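Local coordinates for phosphoglycolate phosphatase (Lactobacillus plantarum, PDB 2HDO), which probably hydrolyses 2-phosphoglycolate to glycolate and phosphate, as a putative phosphoglycolate phosphatase of the haloacid dehalogenase (HAD) superfamily, at residues A6-D10 with L91-L95; L30-K35 with E56-A60. All coordinates share one frame; numbering follows the deposited sequence.

Interaction 1 (A6-D10 with L91-L95); sequences ALMFD and LFEQL
With CG anti to the carbonyl carbon in both residues (chi1 -64° for Phe9, -77° for Phe92), the two phenyl rings are swung out from strand 6-9 and from helix 88-94 until they meet. The strand is central in the parallel sheet of the HAD fold, an alpha/beta Rossmann-like core, and the contact packs one face of that sheet against the last turn of a covering helix. Phe92 comes from the direction opposite to Phe9 and sets its CZ over one face of the Phe9 ring, 3.7 Å above the plane and offset toward the rim. The ring planes stand at 58° with centroids 5.2 Å apart, an oblique aromatic pair. The other face of the sheet takes Met8, a selenomethionine, which packs on helix 142-150. Leu91 CD2 and Leu95 CD1 approach the CE2-CZ end of the Phe9 ring obliquely, CD2 at 4.4 Å from Phe9 CE2 and CD1 at 4.4 Å from Phe9 CZ. The Phe92 ring has a second aromatic neighbour, Phe121, and stacks on it. All five touching residues are buried and the contact is apolar; at the helix end Leu91 O accepts from both Gln94 N and Leu95 N, while the strand backbone pairs outward, Leu7 with Arg100 and Gly102, Met8 with Leu159. One residue beyond Phe9, Asp10 opens a DxDx(T/V) sequence that fits the HAD nucleophile motif, and its OD1 forms a salt bridge with Lys138 NZ. Leu95, the first residue to leave helical geometry, reaches back toward the strand, and its CD2 meets Leu7 CD1 tip to tip at 3.8 Å.

Interaction 2 (L30-K35 with E56-A60); sequences LATYGK and ELGIA
Two helix ends, each closed by a Schellman motif with a positive-phi glycine, meet here through Leu30, Tyr33 and Lys35 on one side and Leu57, Gly58 and Ile59 on the other. Ile59 is the most engaged: its CD1 lies 3.9 Å from Leu30 CD2, 4.2 Å from Tyr33 CB and 4.0 Å from Lys35 CD. CG1 is anti to the carbonyl carbon (chi1 -57°), and a further turn about CB-CG1 points CD1 in among the three side chains; the Ile59 and Tyr33 side chains cross at about a right angle, and CD1 approaches the ring obliquely. The other methyl of Leu30, CD1, touches Leu57 CD1 at 4.2 Å, again with the side chains nearly perpendicular. Both segments belong to the helical cap domain of this HAD protein, where the end of helix 19-31 faces the loop that leads from helix 50-56 to helix 64-75. Phe67 of the latter helix packs on Leu30, Tyr33 and Ile59, while Tyr33 OH is hydrogen-bonded to Gln70. At the first helix end, Leu30 O accepts from Tyr33 N and Lys35 N, which arrive from opposite faces of the carbonyl plane, and Gly34 N bonds to Ala31 O. Lys35 lies along the more open margin of the contact. Its chain runs straight through chi2 and chi3 and bends at chi4 (-71°). The straight part lays CD beside Ile59 and takes CE to 3.3 Å from Leu57 O; the bend sets NZ 3.4 Å from that oxygen.

From the N terminus the chain first lays down strand 6-9, the sheet side of interaction 1, then leaves the core for the helical cap. Within the cap, helix 19-31 ends in 30-35, and after helices 39-45 and 50-56 the loop 56-60 returns to it, closing the short loop of interaction 2. Helix 64-75 follows, and only when helix 88-94 comes back against strand 6-9 does interaction 1 close. Interaction 2 is therefore nested inside interaction 1. The two do not touch: their nearest atoms are about 17 Å apart and their centres 37 Å. One fastens a helix to the core sheet; the other joins two helix ends within the cap.

Interaction 1 (A6-D10 with L91-L95)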
loop_
_atom_site.group_PDB
_atom_site.type_symbol
_atom_site.label_atom_id
_atom_site.label_comp_id
_atom_site.label_asym_id
_atom_site.label_seq_id
_atom_site.Cartn_x
_atom_site.Cartn_y
_atom_site.Cartn_z
ATOM N N ALA A 6 -8.546 8.292 -13.203
ATOM C CA ALA A 6 -8.166 8.182 -11.816
ATOM C C ALA A 6 -6.930 7.332 -11.652
ATOM O O ALA A 6 -6.739 6.336 -12.374
ATOM C CB ALA A 6 -9.315 7.595 -10.970
ATOM N N LEU A 7 -6.125 7.723 -10.671
ATOM C CA LEU A 7 -4.986 6.954 -10.200
ATOM C C LEU A 7 -5.156 6.707 -8.725
ATOM O O LEU A 7 -5.301 7.653 -7.965
ATOM C CB LEU A 7 -3.682 7.693 -10.413
ATOM C CG LEU A 7 -3.295 8.079 -11.811
ATOM C CD1 LEU A 7 -1.891 8.721 -11.748
ATOM C CD2 LEU A 7 -3.321 6.941 -12.777
HETATM N N MSE A 8 -5.200 5.429 -8.349
HETATM C CA MSE A 8 -5.217 5.036 -6.939
HETATM C C MSE A 8 -3.897 4.443 -6.583
HETATM O O MSE A 8 -3.328 3.719 -7.383
HETATM C CB MSE A 8 -6.317 4.011 -6.686
HETATM C CG MSE A 8 -7.662 4.505 -7.073
HETATM SE SE MSE A 8 -8.351 5.845 -5.815
HETATM C CE MSE A 8 -8.767 7.363 -7.085
ATOM N N PHE A 9 -3.409 4.743 -5.392
ATOM C CA PHE A 9 -2.102 4.333 -4.953
ATOM C C PHE A 9 -2.205 3.537 -3.648
ATOM O O PHE A 9 -2.941 3.903 -2.756
ATOM C CB PHE A 9 -1.193 5.536 -4.633
ATOM C CG PHE A 9 -0.873 6.406 -5.815
ATOM C CD1 PHE A 9 -1.767 7.391 -6.192
ATOM C CD2 PHE A 9 0.301 6.245 -6.546
ATOM C CE1 PHE A 9 -1.522 8.191 -7.288
ATOM C CE2 PHE A 9 0.562 7.078 -7.636
ATOM C CZ PHE A 9 -0.360 8.028 -8.014
ATOM N N ASP A 10 -1.430 2.469 -3.566
ATOM C CA ASP A 10 -1.029 1.885 -2.252
ATOM C C ASP A 10 0.034 2.759 -1.591
ATOM O O ASP A 10 0.661 3.564 -2.262
ATOM C CB ASP A 10 -0.436 0.495 -2.487
ATOM C CG ASP A 10 -0.583 -0.402 -1.304
ATOM O OD1 ASP A 10 -1.157 0.021 -0.267
ATOM O OD2 ASP A 10 -0.092 -1.539 -1.413
ATOM N N LEU A 91 6.453 13.924 -8.584
ATOM C CA LEU A 91 5.378 13.304 -9.325
ATOM C C LEU A 91 4.070 14.016 -9.044
ATOM O O LEU A 91 3.326 14.338 -9.951
ATOM C CB LEU A 91 5.265 11.832 -8.991
ATOM C CG LEU A 91 4.029 11.095 -9.521
ATOM C CD1 LEU A 91 4.096 10.993 -11.028
ATOM C CD2 LEU A 91 3.891 9.741 -8.842
ATOM N N PHE A 92 3.768 14.223 -7.773
ATOM C CA PHE A 92 2.507 14.824 -7.391
ATOM C C PHE A 92 2.404 16.332 -7.774
ATOM O O PHE A 92 1.305 16.838 -8.021
ATOM C CB PHE A 92 2.216 14.514 -5.907
ATOM C CG PHE A 92 1.737 13.113 -5.683
ATOM C CD1 PHE A 92 0.470 12.769 -6.069
ATOM C CD2 PHE A 92 2.535 12.152 -5.109
ATOM C CE1 PHE A 92 -0.003 11.493 -5.932
ATOM C CE2 PHE A 92 2.068 10.842 -4.935
ATOM C CZ PHE A 92 0.810 10.501 -5.343
ATOM N N GLU A 93 3.553 16.981 -7.956
ATOM C CA GLU A 93 3.584 18.346 -8.522
ATOM C C GLU A 93 3.226 18.366 -10.001
ATOM O O GLU A 93 2.753 19.391 -10.504
ATOM C CB GLU A 93 4.965 18.994 -8.382
ATOM C CG GLU A 93 5.638 18.920 -7.019
ATOM C CD GLU A 93 5.086 19.885 -6.026
ATOM O OE1 GLU A 93 3.994 20.431 -6.287
ATOM O OE2 GLU A 93 5.752 20.104 -4.983
ATOM N N GLN A 94 3.489 17.284 -10.720
ATOM C CA GLN A 94 3.368 17.286 -12.178
ATOM C C GLN A 94 2.113 16.561 -12.696
ATOM O O GLN A 94 1.700 16.790 -13.828
ATOM C CB GLN A 94 4.597 16.627 -12.803
ATOM C CG GLN A 94 5.957 17.295 -12.543
ATOM C CD GLN A 94 6.048 18.710 -13.043
ATOM O OE1 GLN A 94 5.529 19.047 -14.117
ATOM N NE2 GLN A 94 6.718 19.562 -12.269
ATOM N N LEU A 95 1.513 15.672 -11.901
ATOM C CA LEU A 95 0.325 14.935 -12.387
ATOM C C LEU A 95 -0.790 15.937 -12.781
ATOM O O LEU A 95 -0.985 16.926 -12.066
ATOM C CB LEU A 95 -0.168 13.969 -11.326
ATOM C CG LEU A 95 0.625 12.640 -11.211
ATOM C CD1 LEU A 95 0.279 11.879 -9.942
ATOM C CD2 LEU A 95 0.357 11.727 -12.398
#

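Interaction 2 (L30-K35 with E56-A60)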
loop_
_atom_site.group_PDB
_atom_site.type_symbol
_atom_site.label_atom_id
_atom_site.label_comp_id
_atom_site.label_asym_id
_atom_site.label_seq_id
_atom_site.Cartn_x
_atom_site.Cartn_y
_atom_site.Cartn_z
ATOM N N LEU A 30 7.554 -9.459 17.503
ATOM C CA LEU A 30 7.808 -10.890 17.481
ATOM C C LEU A 30 8.570 -11.383 18.687
ATOM O O LEU A 30 8.376 -12.505 19.128
ATOM C CB LEU A 30 8.526 -11.289 16.175
ATOM C CG LEU A 30 7.549 -11.365 15.016
ATOM C CD1 LEU A 30 8.268 -11.156 13.724
ATOM C CD2 LEU A 30 6.842 -12.684 14.994
ATOM N N ALA A 31 9.425 -10.546 19.257
ATOM C CA ALA A 31 10.142 -10.914 20.470
ATOM C C ALA A 31 9.178 -11.287 21.616
ATOM O O ALA A 31 9.476 -12.176 22.398
ATOM C CB ALA A 31 11.060 -9.774 20.878
ATOM N N THR A 32 8.002 -10.657 21.677
ATOM C CA THR A 32 7.017 -10.955 22.749
ATOM C C THR A 32 6.246 -12.285 22.522
ATOM O O THR A 32 5.450 -12.709 23.373
ATOM C CB THR A 32 5.988 -9.826 22.921
ATOM O OG1 THR A 32 5.089 -9.790 21.820
ATOM C CG2 THR A 32 6.676 -8.452 23.047
ATOM N N TYR A 33 6.474 -12.903 21.368
ATOM C CA TYR A 33 5.944 -14.223 20.989
ATOM C C TYR A 33 7.096 -15.214 20.890
ATOM O O TYR A 33 6.928 -16.302 20.362
ATOM C CB TYR A 33 5.190 -14.120 19.650
ATOM C CG TYR A 33 3.952 -13.295 19.793
ATOM C CD1 TYR A 33 3.985 -11.924 19.632
ATOM C CD2 TYR A 33 2.749 -13.871 20.156
ATOM C CE1 TYR A 33 2.842 -11.163 19.830
ATOM C CE2 TYR A 33 1.607 -13.114 20.325
ATOM C CZ TYR A 33 1.658 -11.758 20.168
ATOM O OH TYR A 33 0.510 -11.031 20.367
ATOM N N GLY A 34 8.273 -14.833 21.374
ATOM C CA GLY A 34 9.412 -15.716 21.434
ATOM C C GLY A 34 9.995 -16.078 20.096
ATOM O O GLY A 34 10.539 -17.161 19.935
ATOM N N LYS A 35 9.897 -15.160 19.133
ATOM C CA LYS A 35 10.327 -15.438 17.767
ATOM C C LYS A 35 11.304 -14.376 17.283
ATOM O O LYS A 35 11.136 -13.213 17.586
ATOM C CB LYS A 35 9.127 -15.491 16.846
ATOM C CG LYS A 35 8.221 -16.686 17.092
ATOM C CD LYS A 35 7.015 -16.697 16.134
ATOM C CE LYS A 35 6.100 -17.899 16.334
ATOM N NZ LYS A 35 6.721 -19.149 15.871
ATOM N N GLU A 56 2.110 -17.024 8.246
ATOM C CA GLU A 56 3.386 -17.473 7.737
ATOM C C GLU A 56 4.412 -17.548 8.851
ATOM O O GLU A 56 5.241 -18.444 8.845
ATOM C CB GLU A 56 3.864 -16.530 6.620
ATOM C CG GLU A 56 4.965 -17.099 5.778
ATOM C CD GLU A 56 6.311 -16.880 6.399
ATOM O OE1 GLU A 56 6.402 -15.944 7.228
ATOM O OE2 GLU A 56 7.247 -17.662 6.119
ATOM N N LEU A 57 4.326 -16.602 9.790
ATOM C CA LEU A 57 5.264 -16.534 10.910
ATOM C C LEU A 57 4.936 -17.487 12.068
ATOM O O LEU A 57 5.687 -17.553 13.049
ATOM C CB LEU A 57 5.283 -15.107 11.456
ATOM C CG LEU A 57 5.956 -14.105 10.521
ATOM C CD1 LEU A 57 5.620 -12.635 10.834
ATOM C CD2 LEU A 57 7.486 -14.349 10.539
ATOM N N GLY A 58 3.820 -18.194 11.980
ATOM C CA GLY A 58 3.470 -19.211 12.967
ATOM C C GLY A 58 2.900 -18.664 14.261
ATOM O O GLY A 58 2.916 -19.341 15.277
ATOM N N ILE A 59 2.363 -17.458 14.212
ATOM C CA ILE A 59 1.663 -16.891 15.353
ATOM C C ILE A 59 0.396 -17.689 15.656
ATOM O O ILE A 59 -0.373 -18.028 14.741
ATOM C CB ILE A 59 1.262 -15.404 15.112
ATOM C CG1 ILE A 59 2.483 -14.540 14.790
ATOM C CG2 ILE A 59 0.527 -14.829 16.324
ATOM C CD1 ILE A 59 3.568 -14.607 15.840
ATOM N N ALA A 60 0.179 -18.006 16.935
ATOM C CA ALA A 60 -1.058 -18.669 17.345
ATOM C C ALA A 60 -2.266 -17.894 16.807
ATOM O O ALA A 60 -2.343 -16.675 16.965
ATOM C CB ALA A 60 -1.119 -18.738 18.846
#